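Local coordinates for hypothetical protein (Sus scrofa, PDB 3WOC) that binds heparin and, as a prostate-derived glycoprotein of boar sperm with a jacalin-like lectin fold, is probably involved in sperm capacitation, at residues L81-L86 against G97-K102. Numbering follows the deposited sequence.
Sequences LQHVTL and GLETGK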
loop_
_atom_site.group_PDB
_atom_site.type_symbol
_atom_site.label_atom_id
_atom_site.label_comp_id
_atom_site.label_asym_id
_atom_site.label_seq_id
_atom_site.Cartn_x
_atom_site.Cartn_y
_atom_site.Cartn_z
ATOM N N LEU A 81 3.825 5.593 -8.691
ATOM C CA LEU A 81 2.714 5.839 -7.784
ATOM C C LEU A 81 2.943 7.169 -7.074
ATOM O O LEU A 81 3.959 7.351 -6.396
ATOM C CB LEU A 81 2.585 4.698 -6.772
ATOM C CG LEU A 81 1.491 4.796 -5.705
ATOM C CD1 LEU A 81 0.098 4.690 -6.322
ATOM C CD2 LEU A 81 1.700 3.728 -4.649
ATOM N N GLN A 82 2.000 8.092 -7.257
ATOM C CA GLN A 82 2.107 9.455 -6.725
ATOM C C GLN A 82 1.412 9.605 -5.381
ATOM O O GLN A 82 2.003 10.077 -4.411
ATOM C CB GLN A 82 1.501 10.470 -7.704
ATOM C CG GLN A 82 2.302 10.721 -8.974
ATOM C CD GLN A 82 3.554 11.543 -8.744
ATOM O OE1 GLN A 82 3.726 12.175 -7.698
ATOM N NE2 GLN A 82 4.439 11.541 -9.730
ATOM N N HIS A 83 0.149 9.199 -5.339
ATOM C CA HIS A 83 -0.723 9.500 -4.217
ATOM C C HIS A 83 -1.589 8.299 -3.856
ATOM O O HIS A 83 -2.062 7.571 -4.730
ATOM C CB HIS A 83 -1.602 10.708 -4.567
ATOM C CG HIS A 83 -2.654 11.017 -3.546
ATOM N ND1 HIS A 83 -2.396 11.757 -2.412
ATOM C CD2 HIS A 83 -3.968 10.693 -3.494
ATOM C CE1 HIS A 83 -3.504 11.872 -1.704
ATOM N NE2 HIS A 83 -4.473 11.237 -2.338
ATOM N N VAL A 84 -1.776 8.101 -2.554
ATOM C CA VAL A 84 -2.732 7.132 -2.033
ATOM C C VAL A 84 -3.499 7.751 -0.864
ATOM O O VAL A 84 -2.900 8.331 0.041
ATOM C CB VAL A 84 -2.032 5.794 -1.654
ATOM C CG1 VAL A 84 -2.526 5.238 -0.335
ATOM C CG2 VAL A 84 -2.210 4.769 -2.764
ATOM N N THR A 85 -4.827 7.674 -0.922
ATOM C CA THR A 85 -5.667 7.950 0.245
ATOM C C THR A 85 -6.486 6.718 0.623
ATOM O O THR A 85 -7.292 6.217 -0.166
ATOM C CB THR A 85 -6.574 9.210 0.102
ATOM O OG1 THR A 85 -7.706 9.093 0.979
ATOM C CG2 THR A 85 -7.081 9.366 -1.297
ATOM N N LEU A 86 -6.247 6.240 1.840
ATOM C CA LEU A 86 -6.897 5.055 2.375
ATOM C C LEU A 86 -8.112 5.470 3.185
ATOM O O LEU A 86 -8.024 6.365 4.025
ATOM C CB LEU A 86 -5.928 4.295 3.278
ATOM C CG LEU A 86 -4.489 4.109 2.795
ATOM C CD1 LEU A 86 -3.583 3.933 3.984
ATOM C CD2 LEU A 86 -4.367 2.925 1.848
ATOM N N GLY A 97 1.422 11.268 -0.239
ATOM C CA GLY A 97 1.954 11.631 -1.553
ATOM C C GLY A 97 1.264 12.791 -2.251
ATOM O O GLY A 97 0.286 13.347 -1.748
ATOM N N LEU A 98 1.779 13.144 -3.426
ATOM C CA LEU A 98 1.293 14.289 -4.193
ATOM C C LEU A 98 0.210 13.880 -5.193
ATOM O O LEU A 98 0.382 12.922 -5.945
ATOM C CB LEU A 98 2.468 14.968 -4.913
ATOM C CG LEU A 98 2.247 16.201 -5.795
ATOM C CD1 LEU A 98 1.887 17.431 -4.969
ATOM C CD2 LEU A 98 3.487 16.465 -6.633
ATOM N N GLU A 99 -0.898 14.616 -5.201
ATOM C CA GLU A 99 -2.016 14.331 -6.101
ATOM C C GLU A 99 -1.738 14.748 -7.540
ATOM O O GLU A 99 -2.049 15.877 -7.934
ATOM C CB GLU A 99 -3.280 15.037 -5.622
ATOM C CG GLU A 99 -4.036 14.330 -4.527
ATOM C CD GLU A 99 -5.426 14.899 -4.355
ATOM O OE1 GLU A 99 -6.238 14.770 -5.298
ATOM O OE2 GLU A 99 -5.707 15.475 -3.284
ATOM N N THR A 100 -1.164 13.837 -8.324
ATOM C CA THR A 100 -0.900 14.098 -9.742
ATOM C C THR A 100 -1.074 12.838 -10.583
ATOM O O THR A 100 -0.701 11.744 -10.161
ATOM C CB THR A 100 0.526 14.651 -9.978
ATOM O OG1 THR A 100 0.938 15.433 -8.852
ATOM C CG2 THR A 100 0.569 15.513 -11.238
ATOM N N GLY A 101 -1.647 13.005 -11.771
ATOM C CA GLY A 101 -1.726 11.928 -12.747
ATOM C C GLY A 101 -3.089 11.291 -12.900
ATOM O O GLY A 101 -4.100 11.853 -12.481
ATOM N N LYS A 102 -3.105 10.111 -13.516
ATOM C CA LYS A 102 -4.331 9.352 -13.718
ATOM C C LYS A 102 -4.862 8.890 -12.370
ATOM O O LYS A 102 -4.093 8.477 -11.501
ATOM C CB LYS A 102 -4.093 8.138 -14.633
ATOM C CG LYS A 102 -3.157 8.374 -15.827
ATOM C CD LYS A 102 -3.716 9.391 -16.814
ATOM C CE LYS A 102 -2.744 9.657 -17.955
ATOM N NZ LYS A 102 -2.777 8.586 -18.995
#
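The imidazole of H83 donates a hydrogen bond from ND1 to the carbonyl O of G97, 3.2 Å long and almost straight at the hydrogen (169°). The acceptor lies close to the ring plane, at the ring's edge, whereas the ring nitrogen stands above the plane of the G97 carbonyl. The CB of H83 points toward the connection that leaves G97, and CG lies anti to the backbone N (chi1 173°), beside the carbonyl carbon. E99 places its CG over one face of the same ring, 3.6 Å from the ring centroid and almost on the normal, a CH-pi contact. The two side chains run side by side in the same direction, and the E99 carboxylate continues past the ring to a weak hydrogen bond with the hydroxyl of Y74. H83 is thus held at an edge by a backbone oxygen and on a face by a methylene, which should restrict rotation of the imidazole.

Next to the ring, the connection passes over Q82 and H83 mainly with its backbone. The carbonyl O of L98 approaches Q82 CB at 3.2 Å and lies almost as near to H83 CB. Q82 CG reaches the O of T100 at 3.4 Å. At the start of the crossing, the CA of G97 comes within 3.3 Å of Q82 O in a CA-H...O contact; G97, at positive phi and with no side chain, lets the backbones come this close.

Both Q82 and H83 face R76 in a classic beta bulge, and R76 also hydrogen-bonds G101 O. In the four-stranded antiparallel sheet ordered 93-97, 81-88, 70-77, 102-106, segment 97-102 links the two outer strands by passing over the end of the two inner ones, a Greek key connection within the jacalin-like beta-prism fold.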